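Local structure of probable enoyl-CoA hydratase/isomerase (Mycobacterium abscessus, 3SWX) at residues A56-G61 against P104-V109; A68-A73 against L114-E119; F135-V140 against R165-A170. The protein probably acts on acyl-CoA thioesters as an enoyl-CoA hydratase or isomerase of the crotonase family. All coordinates share one frame; numbering follows the deposited sequence.

Contact 1 of 3, residues A56-G61 against P104-V109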
loop_
_atom_site.group_PDB
_atom_site.type_symbol
_atom_site.label_atom_id
_atom_site.label_comp_id
_atom_site.label_asym_id
_atom_site.label_seq_id
_atom_site.Cartn_x
_atom_site.Cartn_y
_atom_site.Cartn_z
ATOM N N ALA B 56 -6.176 25.112 -2.965
ATOM C CA ALA B 56 -5.180 24.304 -2.255
ATOM C C ALA B 56 -4.853 24.970 -0.923
ATOM O O ALA B 56 -5.049 26.169 -0.763
ATOM C CB ALA B 56 -3.930 24.152 -3.075
ATOM N N ALA B 57 -4.389 24.190 0.040
ATOM C CA ALA B 57 -3.974 24.727 1.321
ATOM C C ALA B 57 -2.654 24.072 1.769
ATOM O O ALA B 57 -2.456 22.866 1.594
ATOM C CB ALA B 57 -5.069 24.544 2.396
ATOM N N VAL B 58 -1.800 24.888 2.388
ATOM C CA VAL B 58 -0.487 24.485 2.887
ATOM C C VAL B 58 -0.479 24.700 4.391
ATOM O O VAL B 58 -0.834 25.772 4.852
ATOM C CB VAL B 58 0.618 25.318 2.236
ATOM C CG1 VAL B 58 1.952 25.086 2.911
ATOM C CG2 VAL B 58 0.725 24.967 0.767
ATOM N N LEU B 59 -0.100 23.665 5.146
ATOM C CA LEU B 59 -0.030 23.719 6.595
ATOM C C LEU B 59 1.406 23.411 7.023
ATOM O O LEU B 59 1.998 22.421 6.576
ATOM C CB LEU B 59 -0.994 22.702 7.218
ATOM C CG LEU B 59 -0.970 22.548 8.749
ATOM C CD1 LEU B 59 -1.329 23.855 9.453
ATOM C CD2 LEU B 59 -1.949 21.437 9.147
ATOM N N TYR B 60 1.966 24.302 7.844
ATOM C CA TYR B 60 3.342 24.197 8.341
ATOM C C TYR B 60 3.309 24.709 9.778
ATOM O O TYR B 60 2.243 25.096 10.281
ATOM C CB TYR B 60 4.309 25.025 7.475
ATOM C CG TYR B 60 4.140 26.502 7.687
ATOM C CD1 TYR B 60 3.052 27.181 7.135
ATOM C CD2 TYR B 60 5.049 27.224 8.474
ATOM C CE1 TYR B 60 2.875 28.516 7.359
ATOM C CE2 TYR B 60 4.882 28.557 8.691
ATOM C CZ TYR B 60 3.793 29.205 8.131
ATOM O OH TYR B 60 3.609 30.546 8.351
ATOM N N GLY B 61 4.456 24.689 10.445
ATOM C CA GLY B 61 4.577 25.234 11.795
ATOM C C GLY B 61 5.612 26.348 11.875
ATOM O O GLY B 61 6.663 26.222 11.286
ATOM N N PRO B 104 -7.468 19.987 -1.777
ATOM C CA PRO B 104 -6.155 19.492 -1.362
ATOM C C PRO B 104 -5.578 20.164 -0.126
ATOM O O PRO B 104 -5.792 21.355 0.091
ATOM C CB PRO B 104 -5.286 19.740 -2.595
ATOM C CG PRO B 104 -6.242 19.762 -3.732
ATOM C CD PRO B 104 -7.446 20.452 -3.175
ATOM N N LEU B 105 -4.902 19.370 0.697
ATOM C CA LEU B 105 -4.114 19.850 1.822
ATOM C C LEU B 105 -2.672 19.338 1.692
ATOM O O LEU B 105 -2.426 18.152 1.496
ATOM C CB LEU B 105 -4.713 19.396 3.143
ATOM C CG LEU B 105 -3.986 19.854 4.417
ATOM C CD1 LEU B 105 -3.989 21.384 4.650
ATOM C CD2 LEU B 105 -4.540 19.124 5.675
ATOM N N LEU B 106 -1.715 20.250 1.772
ATOM C CA LEU B 106 -0.324 19.868 1.772
ATOM C C LEU B 106 0.232 20.193 3.146
ATOM O O LEU B 106 -0.153 21.190 3.756
ATOM C CB LEU B 106 0.452 20.624 0.682
ATOM C CG LEU B 106 -0.022 20.425 -0.765
ATOM C CD1 LEU B 106 -1.187 21.384 -1.105
ATOM C CD2 LEU B 106 1.126 20.611 -1.734
ATOM N N VAL B 107 1.129 19.351 3.642
ATOM C CA VAL B 107 1.768 19.612 4.933
ATOM C C VAL B 107 3.283 19.669 4.779
ATOM O O VAL B 107 3.889 18.775 4.198
ATOM C CB VAL B 107 1.349 18.576 6.006
ATOM C CG1 VAL B 107 2.272 18.638 7.219
ATOM C CG2 VAL B 107 -0.110 18.820 6.431
ATOM N N ALA B 108 3.872 20.753 5.279
ATOM C CA ALA B 108 5.311 20.982 5.219
ATOM C C ALA B 108 5.866 20.855 6.631
ATOM O O ALA B 108 5.445 21.589 7.517
ATOM C CB ALA B 108 5.612 22.390 4.662
ATOM N N VAL B 109 6.820 19.937 6.825
ATOM C CA VAL B 109 7.348 19.629 8.147
ATOM C C VAL B 109 8.861 19.864 8.244
ATOM O O VAL B 109 9.591 19.775 7.265
ATOM C CB VAL B 109 7.001 18.158 8.631
ATOM C CG1 VAL B 109 5.471 17.891 8.593
ATOM C CG2 VAL B 109 7.773 17.077 7.843
HETATM O O HOH W 1 6.654 23.153 9.433
#

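Contact 2 of 3, residues A68-A73 against L114-E119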
loop_
_atom_site.group_PDB
_atom_site.type_symbol
_atom_site.label_atom_id
_atom_site.label_comp_id
_atom_site.label_asym_id
_atom_site.label_seq_id
_atom_site.Cartn_x
_atom_site.Cartn_y
_atom_site.Cartn_z
ATOM N N ALA B 68 5.081 19.582 18.770
ATOM C CA ALA B 68 5.457 18.670 19.849
ATOM C C ALA B 68 4.290 17.738 20.238
ATOM O O ALA B 68 4.433 16.921 21.140
ATOM C CB ALA B 68 5.927 19.468 21.045
ATOM N N GLY B 69 3.146 17.838 19.550
ATOM C CA GLY B 69 2.012 16.955 19.828
ATOM C C GLY B 69 0.941 17.597 20.690
ATOM O O GLY B 69 0.706 18.806 20.598
ATOM N N LEU B 70 0.303 16.796 21.542
ATOM C CA LEU B 70 -0.858 17.246 22.302
ATOM C C LEU B 70 -0.487 17.861 23.655
ATOM O O LEU B 70 0.308 17.296 24.413
ATOM C CB LEU B 70 -1.814 16.070 22.519
ATOM C CG LEU B 70 -3.233 16.338 23.026
ATOM C CD1 LEU B 70 -3.989 17.324 22.127
ATOM C CD2 LEU B 70 -3.989 15.027 23.133
ATOM N N ASP B 71 -1.075 19.020 23.946
ATOM C CA ASP B 71 -1.005 19.632 25.278
ATOM C C ASP B 71 -2.164 19.044 26.120
ATOM O O ASP B 71 -3.273 19.587 26.133
ATOM C CB ASP B 71 -1.101 21.149 25.126
ATOM C CG ASP B 71 -0.971 21.887 26.435
ATOM O OD1 ASP B 71 -1.229 21.287 27.499
ATOM O OD2 ASP B 71 -0.627 23.085 26.381
ATOM N N LEU B 72 -1.896 17.919 26.791
ATOM C CA LEU B 72 -2.938 17.053 27.400
ATOM C C LEU B 72 -3.837 17.761 28.417
ATOM O O LEU B 72 -5.081 17.634 28.369
ATOM C CB LEU B 72 -2.287 15.838 28.088
ATOM N N ALA B 73 -3.188 18.481 29.339
ATOM C CA ALA B 73 -3.871 19.282 30.333
ATOM C C ALA B 73 -4.905 20.182 29.665
ATOM O O ALA B 73 -6.062 20.223 30.097
ATOM C CB ALA B 73 -2.867 20.115 31.132
ATOM N N LEU B 114 6.065 14.974 16.277
ATOM C CA LEU B 114 5.676 13.973 17.253
ATOM C C LEU B 114 4.195 13.677 17.186
ATOM O O LEU B 114 3.406 14.567 16.911
ATOM C CB LEU B 114 6.022 14.418 18.674
ATOM C CG LEU B 114 7.448 14.922 18.917
ATOM C CD1 LEU B 114 7.579 15.496 20.353
ATOM C CD2 LEU B 114 8.439 13.820 18.647
ATOM N N THR B 115 3.854 12.422 17.487
ATOM C CA THR B 115 2.499 11.979 17.759
ATOM C C THR B 115 1.476 12.521 16.734
ATOM O O THR B 115 1.460 12.098 15.572
ATOM C CB THR B 115 2.108 12.317 19.244
ATOM O OG1 THR B 115 2.171 13.730 19.456
ATOM C CG2 THR B 115 3.047 11.631 20.239
ATOM N N LEU B 116 0.665 13.488 17.157
ATOM C CA LEU B 116 -0.391 14.058 16.312
ATOM C C LEU B 116 0.141 14.702 15.044
ATOM O O LEU B 116 -0.576 14.789 14.047
ATOM C CB LEU B 116 -1.204 15.102 17.077
ATOM C CG LEU B 116 -2.279 14.638 18.032
ATOM C CD1 LEU B 116 -2.915 15.901 18.666
ATOM C CD2 LEU B 116 -3.341 13.770 17.327
ATOM N N GLY B 117 1.392 15.155 15.077
ATOM C CA GLY B 117 2.025 15.734 13.894
ATOM C C GLY B 117 2.173 14.751 12.739
ATOM O O GLY B 117 1.980 15.100 11.582
ATOM N N ILE B 118 2.581 13.532 13.070
ATOM C CA ILE B 118 2.683 12.430 12.102
ATOM C C ILE B 118 1.309 12.203 11.493
ATOM O O ILE B 118 1.164 12.050 10.278
ATOM C CB ILE B 118 3.152 11.121 12.765
ATOM C CG1 ILE B 118 4.580 11.267 13.328
ATOM C CG2 ILE B 118 3.148 9.995 11.761
ATOM C CD1 ILE B 118 5.134 10.012 14.041
ATOM N N GLU B 119 0.299 12.256 12.352
ATOM C CA GLU B 119 -1.074 11.985 11.959
ATOM C C GLU B 119 -1.675 13.111 11.115
ATOM O O GLU B 119 -2.498 12.846 10.223
ATOM C CB GLU B 119 -1.899 11.652 13.203
ATOM C CG GLU B 119 -1.515 10.281 13.764
ATOM C CD GLU B 119 -2.208 9.939 15.068
ATOM O OE1 GLU B 119 -2.806 8.849 15.158
ATOM O OE2 GLU B 119 -2.164 10.772 16.002
HETATM O O HOH W 2 0.779 14.052 21.796
#

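Contact 3 of 3, residues F135-V140 against R165-A170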
loop_
_atom_site.group_PDB
_atom_site.type_symbol
_atom_site.label_atom_id
_atom_site.label_comp_id
_atom_site.label_asym_id
_atom_site.label_seq_id
_atom_site.Cartn_x
_atom_site.Cartn_y
_atom_site.Cartn_z
ATOM N N PHE B 135 10.740 12.098 13.246
ATOM C CA PHE B 135 9.386 11.632 13.567
ATOM C C PHE B 135 9.386 10.619 14.723
ATOM O O PHE B 135 10.242 9.737 14.785
ATOM C CB PHE B 135 8.743 10.965 12.341
ATOM C CG PHE B 135 8.744 11.824 11.105
ATOM C CD1 PHE B 135 9.863 11.883 10.289
ATOM C CD2 PHE B 135 7.629 12.558 10.748
ATOM C CE1 PHE B 135 9.879 12.682 9.167
ATOM C CE2 PHE B 135 7.633 13.353 9.611
ATOM C CZ PHE B 135 8.758 13.416 8.821
ATOM N N ALA B 136 8.409 10.724 15.615
ATOM C CA ALA B 136 8.244 9.724 16.672
ATOM C C ALA B 136 6.795 9.576 17.140
ATOM O O ALA B 136 6.160 10.546 17.607
ATOM C CB ALA B 136 9.168 10.031 17.850
ATOM N N GLN B 137 6.300 8.337 17.036
ATOM C CA GLN B 137 4.967 7.974 17.441
ATOM C C GLN B 137 5.046 7.536 18.917
ATOM O O GLN B 137 5.054 6.331 19.246
ATOM C CB GLN B 137 4.439 6.869 16.517
ATOM C CG GLN B 137 2.927 6.740 16.467
ATOM C CD GLN B 137 2.263 7.753 15.553
ATOM O OE1 GLN B 137 2.310 7.621 14.326
ATOM N NE2 GLN B 137 1.619 8.754 16.145
ATOM N N LEU B 138 5.080 8.536 19.800
ATOM C CA LEU B 138 5.396 8.335 21.207
ATOM C C LEU B 138 4.263 7.798 22.101
ATOM O O LEU B 138 4.488 7.518 23.286
ATOM C CB LEU B 138 5.931 9.655 21.806
ATOM C CG LEU B 138 7.274 10.178 21.277
ATOM C CD1 LEU B 138 7.554 11.583 21.830
ATOM C CD2 LEU B 138 8.449 9.241 21.619
ATOM N N GLU B 139 3.056 7.665 21.556
ATOM C CA GLU B 139 1.872 7.396 22.382
ATOM C C GLU B 139 2.020 6.155 23.256
ATOM O O GLU B 139 1.781 6.228 24.468
ATOM C CB GLU B 139 0.597 7.309 21.519
ATOM C CG GLU B 139 0.162 8.651 20.849
ATOM C CD GLU B 139 0.755 8.870 19.436
ATOM O OE1 GLU B 139 1.816 8.282 19.101
ATOM O OE2 GLU B 139 0.151 9.654 18.656
ATOM N N VAL B 140 2.451 5.031 22.688
ATOM C CA VAL B 140 2.589 3.815 23.501
ATOM C C VAL B 140 3.671 3.950 24.589
ATOM O O VAL B 140 3.619 3.256 25.602
ATOM C CB VAL B 140 2.849 2.535 22.669
ATOM C CG1 VAL B 140 1.682 2.282 21.706
ATOM C CG2 VAL B 140 4.215 2.602 21.966
ATOM N N ARG B 165 6.925 -1.146 12.920
ATOM C CA ARG B 165 8.287 -0.907 13.367
ATOM C C ARG B 165 8.380 0.398 14.157
ATOM O O ARG B 165 9.100 0.473 15.171
ATOM C CB ARG B 165 9.223 -0.851 12.154
ATOM C CG ARG B 165 10.637 -0.365 12.454
ATOM C CD ARG B 165 11.311 -1.255 13.444
ATOM N NE ARG B 165 12.641 -0.766 13.796
ATOM C CZ ARG B 165 12.925 0.003 14.841
ATOM N NH1 ARG B 165 11.968 0.447 15.659
ATOM N NH2 ARG B 165 14.182 0.356 15.055
ATOM N N TRP B 166 7.661 1.418 13.685
ATOM C CA TRP B 166 7.649 2.722 14.346
ATOM C C TRP B 166 6.502 2.899 15.342
ATOM O O TRP B 166 6.724 3.434 16.435
ATOM C CB TRP B 166 7.697 3.872 13.305
ATOM C CG TRP B 166 8.816 3.635 12.336
ATOM C CD1 TRP B 166 8.706 3.400 10.996
ATOM C CD2 TRP B 166 10.218 3.546 12.641
ATOM N NE1 TRP B 166 9.949 3.202 10.439
ATOM C CE2 TRP B 166 10.893 3.263 11.427
ATOM C CE3 TRP B 166 10.966 3.672 13.815
ATOM C CZ2 TRP B 166 12.284 3.111 11.354
ATOM C CZ3 TRP B 166 12.355 3.508 13.743
ATOM C CH2 TRP B 166 12.997 3.248 12.516
ATOM N N MET B 167 5.293 2.447 15.014
ATOM C CA MET B 167 4.171 2.620 15.954
ATOM C C MET B 167 4.280 1.768 17.239
ATOM O O MET B 167 3.829 2.199 18.312
ATOM C CB MET B 167 2.825 2.363 15.259
ATOM C CG MET B 167 2.502 3.356 14.138
ATOM S SD MET B 167 0.778 3.243 13.589
ATOM C CE MET B 167 0.710 1.527 13.080
ATOM N N LEU B 168 4.918 0.599 17.167
ATOM C CA LEU B 168 4.952 -0.307 18.331
ATOM C C LEU B 168 6.102 -0.024 19.289
ATOM O O LEU B 168 6.052 -0.422 20.457
ATOM C CB LEU B 168 4.984 -1.778 17.910
ATOM C CG LEU B 168 3.828 -2.316 17.037
ATOM C CD1 LEU B 168 4.013 -3.821 16.842
ATOM C CD2 LEU B 168 2.456 -2.042 17.662
ATOM N N THR B 169 7.136 0.635 18.787
ATOM C CA THR B 169 8.361 0.880 19.524
ATOM C C THR B 169 8.475 2.291 20.101
ATOM O O THR B 169 9.246 2.510 21.026
ATOM C CB THR B 169 9.570 0.697 18.606
ATOM O OG1 THR B 169 9.514 1.667 17.561
ATOM C CG2 THR B 169 9.628 -0.735 18.009
ATOM N N ALA B 170 7.742 3.243 19.525
ATOM C CA ALA B 170 7.932 4.673 19.790
ATOM C C ALA B 170 9.328 5.202 19.387
ATOM O O ALA B 170 9.690 6.298 19.802
ATOM C CB ALA B 170 7.618 5.012 21.264
HETATM O O HOH W 3 2.808 4.840 19.580
HETATM O O HOH W 4 7.731 5.935 16.261
#

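Contact 1 of 3, residues A56-G61 against P104-V109
Tyr-60 carries the one aromatic ring of this strand pair, yet it meets Ala-108 through its stem, CB lying 4.1 Å from Ala-108 CB. With CG between the backbone N and the carbonyl carbon (chi1 72°), the ring leads away from the partner strand; the side chain touches Val-21 of strand 19-24 and Val-194 of helix 193-205, and its OH hydrogen-bonds to Glu-62 and Arg-14. The two strands are parallel neighbours in the core sheet of the crotonase fold. Their axes come within 4.6 Å and diverge by 23°. Leu-106 is gripped on both its polar backbone atoms: its N donates to Ala-57 O at 2.7 Å, and its O accepts Leu-59 N at 2.8 Å. Ala-108 N continues the ladder to Leu-59 O, whereas Ala-57 N reaches Pro-104 O by a longer, more bent bond, from above the carbonyl plane. Leu-59 and Val-107 stand side by side on one face, Leu-59 CB 4.1 Å from Val-107 CG2, with Ala-57 and Leu-105 farther along it. Val-58 and Leu-106 project from the other, under helix 193-205. On its far edge strand 56-61 bonds to strand 19-24. Beyond the last direct bond the ladder is extended by a water that accepts from Gly-61 N at 2.9 Å and donates to Ala-108 O at 2.8 Å.

Contact 2 of 3, residues A68-A73 against L114-E119
Thr-115 OG1 presses against Gly-69 CA at 3.3 Å and hydrogen-bonds to a water at 2.7 Å. The same water accepts from Leu-70 N at 2.8 Å, making a polar bridge between the loop 68-73 and the start of helix 116-123, which no direct hydrogen bond links. OG1 lies between the backbone N and the carbonyl carbon of its own residue (chi1 61°), a rotation that turns it toward the loop. Gly-69, with positive phi and no side chain, can lay its CA directly against this hydroxyl. Leucine side chains flank the bridge. Leu-114 CD1 approaches Ala-68 obliquely from the side, 3.5 Å from Ala-68 O, and the side chains of Leu-70 and Leu-116 cross at a slant, their CD1 atoms 3.9 Å apart. The turn into the helix is closed by Gly-117 N, which donates to Leu-114 O at 2.8 Å, and Thr-115 occupies the N-cap position, although its side chain makes no capping bond. Backbone bonds of Gly-69 and Asp-71 to Phe-33 tie down the loop, while Trp-94 NE1 bonds to Leu-116 O. A bound ethanediol, probably from the crystallisation liquor, lies about 5 Å from the Leu-116 side chain. In crotonase relatives a loop and a helix start placed like these supply the two peptide N-H groups of the oxyanion hole. The water held by Leu-70 N is consistent with such a site: a backbone N-H that binds water oxygen here could by the same chemistry hold the thioester carbonyl oxygen of an acyl-CoA.

Contact 3 of 3, residues F135-V140 against R165-A170
Gln-137 and Met-167 run side by side and point the same way, their CG atoms 4.1 Å apart, between the end of strand 134-136 and helix 160-167. Gln-137 CG is anti to the backbone N (chi1 -158°), and the chain then bends at chi2 (81°), which sets the amide beside the Glu-139 carboxylate. There NE2 donates to Glu-139 OE1 at 3.0 Å, on the syn side of the carboxylate and in the plane of the amide, which fixes how that amide is turned. Ala-170, just past the helix and at positive phi, fits against the inverse gamma turn centred on Gln-137: its CB is 3.5 Å from Gln-137 O, and its CA makes a CA-H...O contact with the same oxygen. Leu-138 reaches back with CD2 to the Ala-170 backbone, 3.7 Å from Ala-170 O. From the other end Val-140 points its CG2 at the carbonyls of Met-167 and Leu-168, 3.7 Å from Met-167 O. Two waters supply the hydrogen bonding between the two segments. One donates to Gln-137 O at 2.7 Å and to Met-167 O while accepting from Val-140 N. The second accepts from Gln-137 N and donates to Trp-166 O at 2.7 Å, so water, not a direct bond, links the carbonyls of Trp-166 and Met-167 to segment 135-140. Arg-165 CG sits over the centre of one face of the Trp-166 ring, and Arg-165 forms a salt bridge with Asp-171. Gln-137 and Met-167 both pack on Ala-150 and Phe-154 of helix 150-158, Ala-136 pairs with strand 112-114, and Val-140, Leu-168 and Thr-169 meet helices of the third subunit.

In the fold
Contact 1 lies in the six-stranded core sheet, near the centre of the chain; contacts 2 and 3 lie farther out, on one side of that centre. Centres of contacts 1 and 2 are about 17 Å apart, of 2 and 3 about 12 Å. Along the chain the segments of contacts 1 and 2 alternate, since strands 56-61 and 105-109 lead on to 68-73 and 114-119; contact 3 follows both. Val-109 touches Phe-135, and Thr-115 N probably bonds to Ala-136 O. Contacts 2 and 3 also bring Glu-119 and Glu-139 close, consistent with the acidic pair of enoyl-CoA hydratases. Going outward from the centre of the chain come the core strands, the probable active-site loop and helix start, and a contact that borders the third subunit.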